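Local atomic coordinates of Azi13 (Streptomyces sahachiroi, PDB entry 5HMB), a protein that probably acts as a hotdog-fold thioesterase of the PaaI family, hydrolysing an aromatic, naphthoate-type thioester in azinomycin biosynthesis. Residues A[18-23]-A[53-58]; A[73-78]-A[128-133]; A[83-88]-A[118-123]; A[109-114]-A[122-127]. All coordinates share one frame; numbering follows the deposited sequence.

Contact 1. Residues A[18-23]-A[53-58]; sequences LGLQFE and CAVVES
Leu-18 and Leu-20 press their branches onto one flank of helix 49-68, where Ala-54, Val-55 and Ser-58 receive them. In Leu-18 the CG atom stands anti to the carbonyl carbon (chi1 -66°), which sends CD1 between two residues one helical turn apart. That methyl lies 3.8 Å from Ala-54 CB, and Leu-18 CD1 also approaches Ser-58 OG to 3.6 Å. Gly-19, with its positive phi, closes helix 13-18 in a Schellman motif and separates the two leucines. Leu-20 has nearly the same first torsion but splits its branches. Its CD1 abuts Ser-58 CB at 3.5 Å, tighter than an ordinary carbon contact, while Leu-20 CD2 lies over both methyls of Val-55, 3.9 Å from CG1. Phe-22 contributes less, its CZ edge pointing at Ser-58 O from 4.0 Å, near the ring plane.

No hydrogen bond joins the segments. The Ser-58 hydroxyl instead turns back along its own helix, OG donating to Ala-54 O over 2.8 Å. Ser-58 N reaches the same oxygen from the opposite face of the carbonyl plane. Ser-58 OG is also bonded to His-48 NE2 of the second subunit, so two polar partners fix its rotation. An alanine here would probably leave that His-48 without its hydrogen-bond mate and open a small gap beside Leu-18 CD1. Apolar packing of the N-terminal helix and first strand against the long helix 49-68, itself embraced by an antiparallel sheet, fits the hotdog fold.

Contact 2. Residues A[73-78]-A[128-133]; sequences TVVGVS and RLHNLR
Val-75 places CG1 between its backbone N and carbonyl carbon (chi1 45°), and His-130 swings its ring anti to the backbone N (chi1 179°). The two side chains consequently lie alongside each other, with Val-75 CG1 3.5 Å from His-130 CB and at the edge of the imidazole, in its plane. Val-77 straddles two residues: CG1 runs beside Arg-128 CD at 3.9 Å, and Val-77 CG2 lies across His-130 CB at 3.7 Å. On the other face, toward helix 49-68, Val-74 CG2 meets Leu-129 CD2 at 4.1 Å, and the same leucine methyl rests on the CA of Gly-76.

The strands are antiparallel, and the register slips by one residue where Val-77 and Ser-78 both face Arg-128, a classic beta bulge. Arg-128 O accepts from Val-77 N at 2.9 Å and from Ser-78 N at 3.1 Å. Farther along, Thr-73 and Leu-132 form a hydrogen-bonded pair, the bond from Leu-132 N to Thr-73 O measuring 2.6 Å.

Seven backbone bonds and no side-chain ones thus join the segments, so the pairing rests on main-chain polarity and apolar contact, while the guanidinium of Arg-128 is divided between a hydrogen bond to Gln-107 of its own chain and a salt bridge to Asp-82 of the fourth subunit, which would probably balance its charge at the interface.

Contact 3. Residues A[83-88]-A[118-123]; sequences FFAPAT and AGRLVA
The Phe-84 ring and the Leu-121 side chain meet at a slant, ring atom CE2 standing 4.0 Å from Leu-121 CD2. Phe-84 also stacks on the ring of His-102 of the fourth subunit, so Leu-121 packs beside an aromatic pair that crosses the interface. The guanidinium of Arg-120 is turned differently: it presents a flat face to Ala-85, whose CB sits 3.7 Å above the plane, offset toward the rim. A bend at chi3 (75°) in the otherwise extended arginine chain brings the group there, and its NE forms a salt bridge with Asp-116. Replacement of Arg-120 by an alanine would probably leave Asp-116 without its ionic mate and uncover the methyl of Ala-85.

Between these two side-chain pairs lies the classic bulge of Val-122 and Ala-123, where both face Thr-114 of strand 107-115, near the start of strand 121-133 in the hotdog sheet. Val-122 leaves the extended conformation (psi -39°), and its carbonyl faces the 83-88 chain. Phe-84 N donates to Val-122 O over 2.8 Å from above the carbonyl plane, 37° out of it. Ala-85 N adds a weak bond of 3.3 Å to Val-122 O. Next to these bonds, Phe-83 and Ala-123 make a non-hydrogen-bonded antiparallel pair. The Val-122 side chain points away from this loop at its root, yet its CG1 approaches Ala-85 O to 3.5 Å and touches Ala-87 CB at 3.9 Å.

Contact 4. Residues A[109-114]-A[122-127]; sequences VWSVET and VARGQV
Thr-114 O is gripped by two backbone donors, Val-122 N and Ala-123 N. The first bond, Val-122 N to Thr-114 O, is 2.8 Å long and runs nearly along the C=O axis; the second, from Ala-123 N to Thr-114 O, is 3.3 Å and lies in the carbonyl plane on a lone pair. This double acceptance marks a classic beta bulge in the hairpin of strands 107-115 and 121-133, which otherwise pair regularly through Val-112 with Gly-125 and Trp-110 with Val-127.

On one face Ser-111, Glu-113, Arg-124 and Gln-126 gather. Gln-126 bends at chi2 (-67°) and folds its amide across to Ser-111, NE2 donating to Ser-111 OG at 3.1 Å. The hydroxyl lies 22° out of the amide plane. The same Gln-126 NE2 hangs 3.2 Å above the centre of the Arg-124 guanidinium plane. Glu-113 lies alongside Arg-124 in the same direction, its CG 3.9 Å from Arg-124 CD. The carboxylate and guanidinium planes are 61° apart and the groups make no salt bridge, Glu-113 OE2 staying 4.1 Å from Arg-124 NE. Arg-124 NH1 binds Gln-126 OE1 of the fourth subunit, and Gln-126 OE1 here accepts from Arg-124 of that subunit in return.

The opposite face, with Trp-110, Val-112 and Val-127, packs on helix 49-68, and Gly-125 CA meets Val-56 there. At the end of the pairing Val-109 CA makes a CA-H...O contact of 3.2 Å with Val-127 O.

How the contacts relate
Contacts 1 and 4 are the buried pair: centred about 11 Å apart, they back onto each other where Val-56 of the helix meets Val-127 and Gly-125 of the sheet. Contacts 2 and 3 are partly buried and lie on opposite sides of the chain's centre, about 28 Å apart between centres. Contacts 2, 3 and 4 all draw on strand 121-133, and 3 and 4 share Val-122 and Ala-123. Chemistry follows place. Helix packing in contact 1 is apolar across the segments, contacts 2 and 4 rest on antiparallel backbone bonding with a classic bulge near one end, and loop contact 3 relies on one carbonyl that takes a sound and a weak bond, and on side-chain packing.

Contact 1. Residues A[18-23]-A[53-58]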
loop_
_atom_site.group_PDB
_atom_site.type_symbol
_atom_site.label_atom_id
_atom_site.label_comp_id
_atom_site.label_asym_id
_atom_site.label_seq_id
_atom_site.Cartn_x
_atom_site.Cartn_y
_atom_site.Cartn_z
ATOM N N LEU A 18 8.178 -20.364 10.451
ATOM C CA LEU A 18 8.995 -19.475 9.636
ATOM C C LEU A 18 10.478 -19.593 9.960
ATOM O O LEU A 18 11.307 -19.191 9.147
ATOM C CB LEU A 18 8.545 -18.024 9.820
ATOM C CG LEU A 18 7.142 -17.668 9.310
ATOM C CD1 LEU A 18 6.799 -16.210 9.639
ATOM C CD2 LEU A 18 6.996 -17.949 7.801
ATOM N N GLY A 19 10.831 -20.135 11.120
ATOM C CA GLY A 19 12.224 -20.243 11.492
ATOM C C GLY A 19 12.840 -18.966 12.008
ATOM O O GLY A 19 14.069 -18.865 12.068
ATOM N N LEU A 20 12.028 -17.982 12.378
ATOM C CA LEU A 20 12.560 -16.727 12.888
ATOM C C LEU A 20 13.247 -16.929 14.228
ATOM O O LEU A 20 12.730 -17.619 15.108
ATOM C CB LEU A 20 11.444 -15.702 13.055
ATOM C CG LEU A 20 10.856 -15.072 11.810
ATOM C CD1 LEU A 20 9.775 -14.104 12.244
ATOM C CD2 LEU A 20 11.947 -14.348 11.051
ATOM N N GLN A 21 14.407 -16.299 14.395
ATOM C CA GLN A 21 15.118 -16.305 15.671
ATOM C C GLN A 21 15.373 -14.862 16.070
ATOM O O GLN A 21 16.173 -14.171 15.436
ATOM C CB GLN A 21 16.423 -17.093 15.579
ATOM C CG GLN A 21 16.243 -18.480 14.974
ATOM C CD GLN A 21 17.050 -19.544 15.689
ATOM O OE1 GLN A 21 18.026 -20.068 15.147
ATOM N NE2 GLN A 21 16.643 -19.875 16.916
ATOM N N PHE A 22 14.693 -14.408 17.113
ATOM C CA PHE A 22 14.773 -13.009 17.499
ATOM C C PHE A 22 16.051 -12.731 18.271
ATOM O O PHE A 22 16.366 -13.416 19.248
ATOM C CB PHE A 22 13.543 -12.612 18.309
ATOM C CG PHE A 22 12.367 -12.264 17.454
ATOM C CD1 PHE A 22 11.587 -13.256 16.890
ATOM C CD2 PHE A 22 12.082 -10.948 17.160
ATOM C CE1 PHE A 22 10.510 -12.941 16.078
ATOM C CE2 PHE A 22 11.013 -10.624 16.350
ATOM C CZ PHE A 22 10.224 -11.625 15.812
ATOM N N GLU A 23 16.799 -11.740 17.798
ATOM C CA GLU A 23 17.990 -11.255 18.476
ATOM C C GLU A 23 17.670 -10.119 19.433
ATOM O O GLU A 23 18.373 -9.939 20.433
ATOM C CB GLU A 23 19.021 -10.791 17.436
ATOM C CG GLU A 23 20.390 -10.394 17.982
ATOM C CD GLU A 23 21.160 -11.570 18.567
ATOM O OE1 GLU A 23 22.057 -11.333 19.407
ATOM O OE2 GLU A 23 20.868 -12.727 18.190
ATOM N N CYS A 53 6.133 -11.396 3.539
ATOM C CA CYS A 53 5.071 -10.669 4.240
ATOM C C CYS A 53 4.894 -11.180 5.657
ATOM O O CYS A 53 4.707 -10.389 6.592
ATOM C CB CYS A 53 3.750 -10.815 3.498
ATOM S SG CYS A 53 3.803 -10.315 1.731
ATOM N N ALA A 54 4.904 -12.506 5.826
ATOM C CA ALA A 54 4.710 -13.099 7.146
ATOM C C ALA A 54 5.829 -12.710 8.106
ATOM O O ALA A 54 5.582 -12.476 9.296
ATOM C CB ALA A 54 4.616 -14.622 7.012
ATOM N N VAL A 55 7.072 -12.674 7.620
ATOM C CA VAL A 55 8.195 -12.264 8.462
ATOM C C VAL A 55 8.083 -10.793 8.831
ATOM O O VAL A 55 8.393 -10.387 9.960
ATOM C CB VAL A 55 9.524 -12.539 7.738
ATOM C CG1 VAL A 55 10.670 -11.776 8.423
ATOM C CG2 VAL A 55 9.791 -14.025 7.690
ATOM N N VAL A 56 7.700 -9.959 7.868
ATOM C CA VAL A 56 7.475 -8.547 8.160
ATOM C C VAL A 56 6.386 -8.397 9.226
ATOM O O VAL A 56 6.540 -7.661 10.211
ATOM C CB VAL A 56 7.127 -7.806 6.854
ATOM C CG1 VAL A 56 6.523 -6.457 7.141
ATOM C CG2 VAL A 56 8.381 -7.644 5.978
ATOM N N GLU A 57 5.273 -9.110 9.049
ATOM C CA GLU A 57 4.212 -9.080 10.050
ATOM C C GLU A 57 4.743 -9.506 11.417
ATOM O O GLU A 57 4.552 -8.798 12.417
ATOM C CB GLU A 57 3.042 -9.965 9.600
ATOM C CG GLU A 57 1.765 -9.742 10.452
ATOM C CD GLU A 57 1.089 -8.407 10.141
ATOM O OE1 GLU A 57 1.233 -7.918 8.998
ATOM O OE2 GLU A 57 0.417 -7.844 11.027
ATOM N N SER A 58 5.462 -10.636 11.471
ATOM C CA SER A 58 5.970 -11.159 12.746
ATOM C C SER A 58 6.908 -10.172 13.431
ATOM O O SER A 58 6.802 -9.937 14.642
ATOM C CB SER A 58 6.715 -12.481 12.525
ATOM O OG SER A 58 5.933 -13.472 11.889
#

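Contact 2. Residues A[73-78]-A[128-133]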
loop_
_atom_site.group_PDB
_atom_site.type_symbol
_atom_site.label_atom_id
_atom_site.label_comp_id
_atom_site.label_asym_id
_atom_site.label_seq_id
_atom_site.Cartn_x
_atom_site.Cartn_y
_atom_site.Cartn_z
ATOM N N THR A 73 -3.358 -4.659 23.995
ATOM C CA THR A 73 -2.921 -5.636 23.009
ATOM C C THR A 73 -3.048 -5.076 21.597
ATOM O O THR A 73 -3.943 -4.275 21.306
ATOM C CB THR A 73 -3.713 -6.934 23.133
ATOM O OG1 THR A 73 -3.177 -7.890 22.212
ATOM C CG2 THR A 73 -5.187 -6.704 22.829
ATOM N N VAL A 74 -2.143 -5.520 20.718
ATOM C CA VAL A 74 -2.081 -5.043 19.338
ATOM C C VAL A 74 -2.668 -6.080 18.387
ATOM O O VAL A 74 -2.520 -7.294 18.565
ATOM C CB VAL A 74 -0.639 -4.681 18.922
ATOM C CG1 VAL A 74 0.053 -3.919 20.036
ATOM C CG2 VAL A 74 0.148 -5.915 18.530
ATOM N N VAL A 75 -3.339 -5.580 17.350
ATOM C CA VAL A 75 -4.006 -6.395 16.342
ATOM C C VAL A 75 -3.576 -5.885 14.978
ATOM O O VAL A 75 -3.653 -4.680 14.713
ATOM C CB VAL A 75 -5.545 -6.336 16.480
ATOM C CG1 VAL A 75 -5.995 -4.921 16.687
ATOM C CG2 VAL A 75 -6.235 -6.900 15.243
ATOM N N GLY A 76 -3.105 -6.794 14.127
ATOM C CA GLY A 76 -2.723 -6.403 12.783
ATOM C C GLY A 76 -3.885 -5.756 12.052
ATOM O O GLY A 76 -5.039 -6.178 12.173
ATOM N N VAL A 77 -3.575 -4.688 11.334
ATOM C CA VAL A 77 -4.529 -3.987 10.489
ATOM C C VAL A 77 -4.214 -4.169 9.005
ATOM O O VAL A 77 -5.107 -4.462 8.210
ATOM C CB VAL A 77 -4.582 -2.491 10.848
ATOM C CG1 VAL A 77 -5.369 -1.761 9.783
ATOM C CG2 VAL A 77 -5.201 -2.304 12.223
ATOM N N SER A 78 -2.964 -3.920 8.601
ATOM C CA SER A 78 -2.580 -4.053 7.196
ATOM C C SER A 78 -1.077 -4.215 7.074
ATOM O O SER A 78 -0.312 -3.837 7.964
ATOM C CB SER A 78 -3.026 -2.854 6.356
ATOM O OG SER A 78 -2.308 -1.688 6.700
ATOM N N ARG A 128 0.725 -1.714 9.717
ATOM C CA ARG A 128 -0.151 -0.892 10.533
ATOM C C ARG A 128 -0.865 -1.820 11.494
ATOM O O ARG A 128 -1.377 -2.865 11.075
ATOM C CB ARG A 128 -1.164 -0.126 9.681
ATOM C CG ARG A 128 -2.262 0.614 10.534
ATOM C CD ARG A 128 -3.197 1.428 9.626
ATOM N NE ARG A 128 -2.496 2.507 8.913
ATOM C CZ ARG A 128 -2.360 3.731 9.418
ATOM N NH1 ARG A 128 -2.865 3.999 10.622
ATOM N NH2 ARG A 128 -1.733 4.685 8.734
ATOM N N LEU A 129 -0.862 -1.453 12.774
ATOM C CA LEU A 129 -1.486 -2.224 13.832
ATOM C C LEU A 129 -2.349 -1.311 14.693
ATOM O O LEU A 129 -2.098 -0.111 14.809
ATOM C CB LEU A 129 -0.440 -2.909 14.711
ATOM C CG LEU A 129 0.670 -3.693 14.013
ATOM C CD1 LEU A 129 1.999 -2.970 14.158
ATOM C CD2 LEU A 129 0.757 -5.100 14.583
ATOM N N HIS A 130 -3.363 -1.896 15.309
ATOM C CA HIS A 130 -4.298 -1.171 16.162
ATOM C C HIS A 130 -3.981 -1.499 17.615
ATOM O O HIS A 130 -3.666 -2.648 17.939
ATOM C CB HIS A 130 -5.734 -1.558 15.791
ATOM C CG HIS A 130 -6.796 -0.903 16.622
ATOM N ND1 HIS A 130 -6.945 0.466 16.712
ATOM C CD2 HIS A 130 -7.784 -1.438 17.380
ATOM C CE1 HIS A 130 -7.965 0.746 17.505
ATOM N NE2 HIS A 130 -8.490 -0.390 17.925
ATOM N N ASN A 131 -3.992 -0.480 18.480
ATOM C CA ASN A 131 -3.809 -0.686 19.918
ATOM C C ASN A 131 -5.164 -0.893 20.576
ATOM O O ASN A 131 -5.999 0.017 20.572
ATOM C CB ASN A 131 -3.121 0.498 20.594
ATOM C CG ASN A 131 -1.757 0.794 20.029
ATOM O OD1 ASN A 131 -0.995 -0.110 19.699
ATOM N ND2 ASN A 131 -1.430 2.072 19.944
ATOM N N LEU A 132 -5.371 -2.072 21.155
ATOM C CA LEU A 132 -6.558 -2.363 21.962
ATOM C C LEU A 132 -6.163 -2.165 23.419
ATOM O O LEU A 132 -5.583 -3.062 24.036
ATOM C CB LEU A 132 -7.063 -3.782 21.718
ATOM C CG LEU A 132 -7.961 -4.039 20.508
ATOM C CD1 LEU A 132 -8.525 -5.444 20.584
ATOM C CD2 LEU A 132 -9.093 -3.018 20.449
ATOM N N ARG A 133 -6.454 -0.988 23.964
ATOM C CA ARG A 133 -5.927 -0.635 25.272
ATOM C C ARG A 133 -6.870 -1.095 26.373
ATOM O O ARG A 133 -8.078 -1.238 26.160
ATOM C CB ARG A 133 -5.687 0.872 25.375
ATOM C CG ARG A 133 -4.387 1.311 24.723
ATOM C CD ARG A 133 -4.192 2.805 24.848
ATOM N NE ARG A 133 -3.218 3.290 23.878
ATOM C CZ ARG A 133 -1.920 3.429 24.120
ATOM N NH1 ARG A 133 -1.430 3.121 25.316
ATOM N NH2 ARG A 133 -1.112 3.877 23.161
#

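Contact 3. Residues A[83-88]-A[118-123]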
loop_
_atom_site.group_PDB
_atom_site.type_symbol
_atom_site.label_atom_id
_atom_site.label_comp_id
_atom_site.label_asym_id
_atom_site.label_seq_id
_atom_site.Cartn_x
_atom_site.Cartn_y
_atom_site.Cartn_z
ATOM N N PHE A 83 8.928 -6.758 -2.625
ATOM C CA PHE A 83 9.992 -7.737 -2.802
ATOM C C PHE A 83 10.951 -7.172 -3.838
ATOM O O PHE A 83 10.551 -6.951 -4.984
ATOM C CB PHE A 83 9.436 -9.089 -3.250
ATOM C CG PHE A 83 8.089 -9.405 -2.686
ATOM C CD1 PHE A 83 7.925 -9.629 -1.322
ATOM C CD2 PHE A 83 6.980 -9.508 -3.517
ATOM C CE1 PHE A 83 6.672 -9.926 -0.785
ATOM C CE2 PHE A 83 5.721 -9.812 -2.989
ATOM C CZ PHE A 83 5.570 -10.016 -1.612
ATOM N N PHE A 84 12.197 -6.908 -3.427
ATOM C CA PHE A 84 13.168 -6.215 -4.273
ATOM C C PHE A 84 14.166 -7.127 -4.963
ATOM O O PHE A 84 14.731 -6.729 -5.985
ATOM C CB PHE A 84 13.964 -5.185 -3.466
ATOM C CG PHE A 84 13.149 -4.024 -3.030
ATOM C CD1 PHE A 84 12.671 -3.117 -3.953
ATOM C CD2 PHE A 84 12.837 -3.848 -1.692
ATOM C CE1 PHE A 84 11.903 -2.052 -3.554
ATOM C CE2 PHE A 84 12.085 -2.771 -1.288
ATOM C CZ PHE A 84 11.606 -1.880 -2.224
ATOM N N ALA A 85 14.437 -8.311 -4.426
ATOM C CA ALA A 85 15.375 -9.217 -5.070
ATOM C C ALA A 85 14.936 -10.637 -4.766
ATOM O O ALA A 85 14.333 -10.879 -3.715
ATOM C CB ALA A 85 16.818 -8.989 -4.592
ATOM N N PRO A 86 15.199 -11.584 -5.664
ATOM C CA PRO A 86 14.862 -12.979 -5.362
ATOM C C PRO A 86 15.792 -13.503 -4.283
ATOM O O PRO A 86 17.005 -13.284 -4.333
ATOM C CB PRO A 86 15.083 -13.706 -6.698
ATOM C CG PRO A 86 15.391 -12.630 -7.709
ATOM C CD PRO A 86 15.888 -11.451 -6.957
ATOM N N ALA A 87 15.213 -14.178 -3.294
ATOM C CA ALA A 87 15.973 -14.847 -2.250
ATOM C C ALA A 87 15.890 -16.350 -2.470
ATOM O O ALA A 87 14.813 -16.884 -2.754
ATOM C CB ALA A 87 15.447 -14.478 -0.857
ATOM N N THR A 88 17.033 -17.028 -2.375
ATOM C CA THR A 88 17.102 -18.479 -2.521
ATOM C C THR A 88 17.821 -19.075 -1.326
ATOM O O THR A 88 18.347 -18.360 -0.462
ATOM C CB THR A 88 17.860 -18.901 -3.785
ATOM O OG1 THR A 88 19.219 -18.469 -3.657
ATOM C CG2 THR A 88 17.250 -18.279 -5.005
ATOM N N ALA A 118 25.251 -9.158 2.900
ATOM C CA ALA A 118 25.953 -8.016 2.327
ATOM C C ALA A 118 25.277 -6.676 2.613
ATOM O O ALA A 118 25.847 -5.630 2.280
ATOM C CB ALA A 118 26.093 -8.209 0.811
ATOM N N GLY A 119 24.093 -6.669 3.219
ATOM C CA GLY A 119 23.320 -5.449 3.343
ATOM C C GLY A 119 22.418 -5.163 2.162
ATOM O O GLY A 119 21.785 -4.101 2.133
ATOM N N ARG A 120 22.349 -6.071 1.187
ATOM C CA ARG A 120 21.397 -5.947 0.087
ATOM C C ARG A 120 19.968 -6.050 0.612
ATOM O O ARG A 120 19.603 -7.052 1.232
ATOM C CB ARG A 120 21.649 -7.042 -0.943
ATOM C CG ARG A 120 20.673 -7.047 -2.122
ATOM C CD ARG A 120 20.804 -8.308 -2.988
ATOM N NE ARG A 120 20.216 -9.480 -2.331
ATOM C CZ ARG A 120 19.916 -10.621 -2.950
ATOM N NH1 ARG A 120 20.141 -10.757 -4.255
ATOM N NH2 ARG A 120 19.384 -11.628 -2.262
ATOM N N LEU A 121 19.156 -5.027 0.345
ATOM C CA LEU A 121 17.753 -5.045 0.754
ATOM C C LEU A 121 16.977 -6.007 -0.138
ATOM O O LEU A 121 16.811 -5.759 -1.335
ATOM C CB LEU A 121 17.175 -3.634 0.699
ATOM C CG LEU A 121 15.731 -3.485 1.169
ATOM C CD1 LEU A 121 15.576 -3.872 2.624
ATOM C CD2 LEU A 121 15.267 -2.058 0.944
ATOM N N VAL A 122 16.499 -7.103 0.446
ATOM C CA VAL A 122 15.737 -8.123 -0.270
ATOM C C VAL A 122 14.239 -7.828 -0.261
ATOM O O VAL A 122 13.537 -8.104 -1.235
ATOM C CB VAL A 122 16.037 -9.500 0.357
ATOM C CG1 VAL A 122 15.216 -10.604 -0.311
ATOM C CG2 VAL A 122 17.531 -9.795 0.275
ATOM N N ALA A 123 13.709 -7.328 0.850
ATOM C CA ALA A 123 12.285 -7.047 0.941
ATOM C C ALA A 123 12.100 -5.989 2.007
ATOM O O ALA A 123 12.961 -5.806 2.870
ATOM C CB ALA A 123 11.474 -8.306 1.272
#

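Contact 4. Residues A[109-114]-A[122-127]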
loop_
_atom_site.group_PDB
_atom_site.type_symbol
_atom_site.label_atom_id
_atom_site.label_comp_id
_atom_site.label_asym_id
_atom_site.label_seq_id
_atom_site.Cartn_x
_atom_site.Cartn_y
_atom_site.Cartn_z
ATOM N N VAL A 109 2.504 2.188 13.354
ATOM C CA VAL A 109 3.064 1.797 12.065
ATOM C C VAL A 109 4.548 1.509 12.251
ATOM O O VAL A 109 5.271 2.321 12.835
ATOM C CB VAL A 109 2.859 2.881 10.991
ATOM C CG1 VAL A 109 3.533 2.449 9.691
ATOM C CG2 VAL A 109 1.392 3.130 10.768
ATOM N N TRP A 110 4.998 0.362 11.744
ATOM C CA TRP A 110 6.393 -0.044 11.786
ATOM C C TRP A 110 6.878 -0.334 10.371
ATOM O O TRP A 110 6.094 -0.723 9.505
ATOM C CB TRP A 110 6.592 -1.288 12.660
ATOM C CG TRP A 110 6.399 -0.992 14.098
ATOM C CD1 TRP A 110 5.214 -0.733 14.734
ATOM C CD2 TRP A 110 7.426 -0.886 15.091
ATOM N NE1 TRP A 110 5.446 -0.484 16.073
ATOM C CE2 TRP A 110 6.795 -0.569 16.313
ATOM C CE3 TRP A 110 8.820 -1.029 15.064
ATOM C CZ2 TRP A 110 7.513 -0.394 17.503
ATOM C CZ3 TRP A 110 9.530 -0.856 16.244
ATOM C CH2 TRP A 110 8.875 -0.540 17.445
ATOM N N SER A 111 8.178 -0.144 10.149
ATOM C CA SER A 111 8.833 -0.418 8.874
ATOM C C SER A 111 9.854 -1.526 9.081
ATOM O O SER A 111 10.716 -1.427 9.960
ATOM C CB SER A 111 9.512 0.843 8.331
ATOM O OG SER A 111 10.292 0.556 7.190
ATOM N N VAL A 112 9.753 -2.585 8.289
ATOM C CA VAL A 112 10.595 -3.761 8.449
ATOM C C VAL A 112 11.412 -3.930 7.180
ATOM O O VAL A 112 10.843 -4.064 6.085
ATOM C CB VAL A 112 9.767 -5.021 8.733
ATOM C CG1 VAL A 112 10.670 -6.197 8.965
ATOM C CG2 VAL A 112 8.851 -4.799 9.919
ATOM N N GLU A 113 12.733 -3.930 7.319
ATOM C CA GLU A 113 13.633 -4.224 6.203
ATOM C C GLU A 113 14.259 -5.599 6.393
ATOM O O GLU A 113 14.723 -5.936 7.489
ATOM C CB GLU A 113 14.739 -3.173 6.067
ATOM C CG GLU A 113 14.232 -1.767 5.814
ATOM C CD GLU A 113 15.357 -0.776 5.661
ATOM O OE1 GLU A 113 16.525 -1.212 5.705
ATOM O OE2 GLU A 113 15.074 0.431 5.510
ATOM N N THR A 114 14.250 -6.394 5.332
ATOM C CA THR A 114 14.890 -7.698 5.310
ATOM C C THR A 114 16.108 -7.607 4.401
ATOM O O THR A 114 15.959 -7.332 3.203
ATOM C CB THR A 114 13.929 -8.763 4.790
ATOM O OG1 THR A 114 12.829 -8.913 5.694
ATOM C CG2 THR A 114 14.641 -10.088 4.630
ATOM N N VAL A 122 16.499 -7.103 0.446
ATOM C CA VAL A 122 15.737 -8.123 -0.270
ATOM C C VAL A 122 14.239 -7.828 -0.261
ATOM O O VAL A 122 13.537 -8.104 -1.235
ATOM C CB VAL A 122 16.037 -9.500 0.357
ATOM C CG1 VAL A 122 15.216 -10.604 -0.311
ATOM C CG2 VAL A 122 17.531 -9.795 0.275
ATOM N N ALA A 123 13.709 -7.328 0.850
ATOM C CA ALA A 123 12.285 -7.047 0.941
ATOM C C ALA A 123 12.100 -5.989 2.007
ATOM O O ALA A 123 12.961 -5.806 2.870
ATOM C CB ALA A 123 11.474 -8.306 1.272
ATOM N N ARG A 124 10.975 -5.275 1.930
ATOM C CA ARG A 124 10.670 -4.235 2.903
ATOM C C ARG A 124 9.160 -4.126 3.028
ATOM O O ARG A 124 8.451 -4.177 2.014
ATOM C CB ARG A 124 11.263 -2.879 2.507
ATOM C CG ARG A 124 10.839 -1.681 3.386
ATOM C CD ARG A 124 11.771 -0.529 3.039
ATOM N NE ARG A 124 11.462 0.755 3.669
ATOM C CZ ARG A 124 10.585 1.630 3.180
ATOM N NH1 ARG A 124 9.895 1.335 2.075
ATOM N NH2 ARG A 124 10.386 2.790 3.795
ATOM N N GLY A 125 8.676 -3.995 4.259
ATOM C CA GLY A 125 7.243 -3.929 4.503
ATOM C C GLY A 125 6.874 -2.907 5.563
ATOM O O GLY A 125 7.615 -2.677 6.522
ATOM N N GLN A 126 5.695 -2.308 5.385
ATOM C CA GLN A 126 5.102 -1.390 6.350
ATOM C C GLN A 126 3.886 -2.063 6.965
ATOM O O GLN A 126 3.024 -2.560 6.236
ATOM C CB GLN A 126 4.676 -0.078 5.690
ATOM C CG GLN A 126 5.699 0.481 4.726
ATOM C CD GLN A 126 6.964 0.926 5.435
ATOM O OE1 GLN A 126 6.896 1.667 6.420
ATOM N NE2 GLN A 126 8.125 0.467 4.949
ATOM N N VAL A 127 3.807 -2.061 8.295
ATOM C CA VAL A 127 2.783 -2.794 9.031
ATOM C C VAL A 127 2.032 -1.814 9.932
ATOM O O VAL A 127 2.632 -1.152 10.793
ATOM C CB VAL A 127 3.380 -3.949 9.849
ATOM C CG1 VAL A 127 2.317 -4.610 10.697
ATOM C CG2 VAL A 127 3.968 -4.967 8.927
#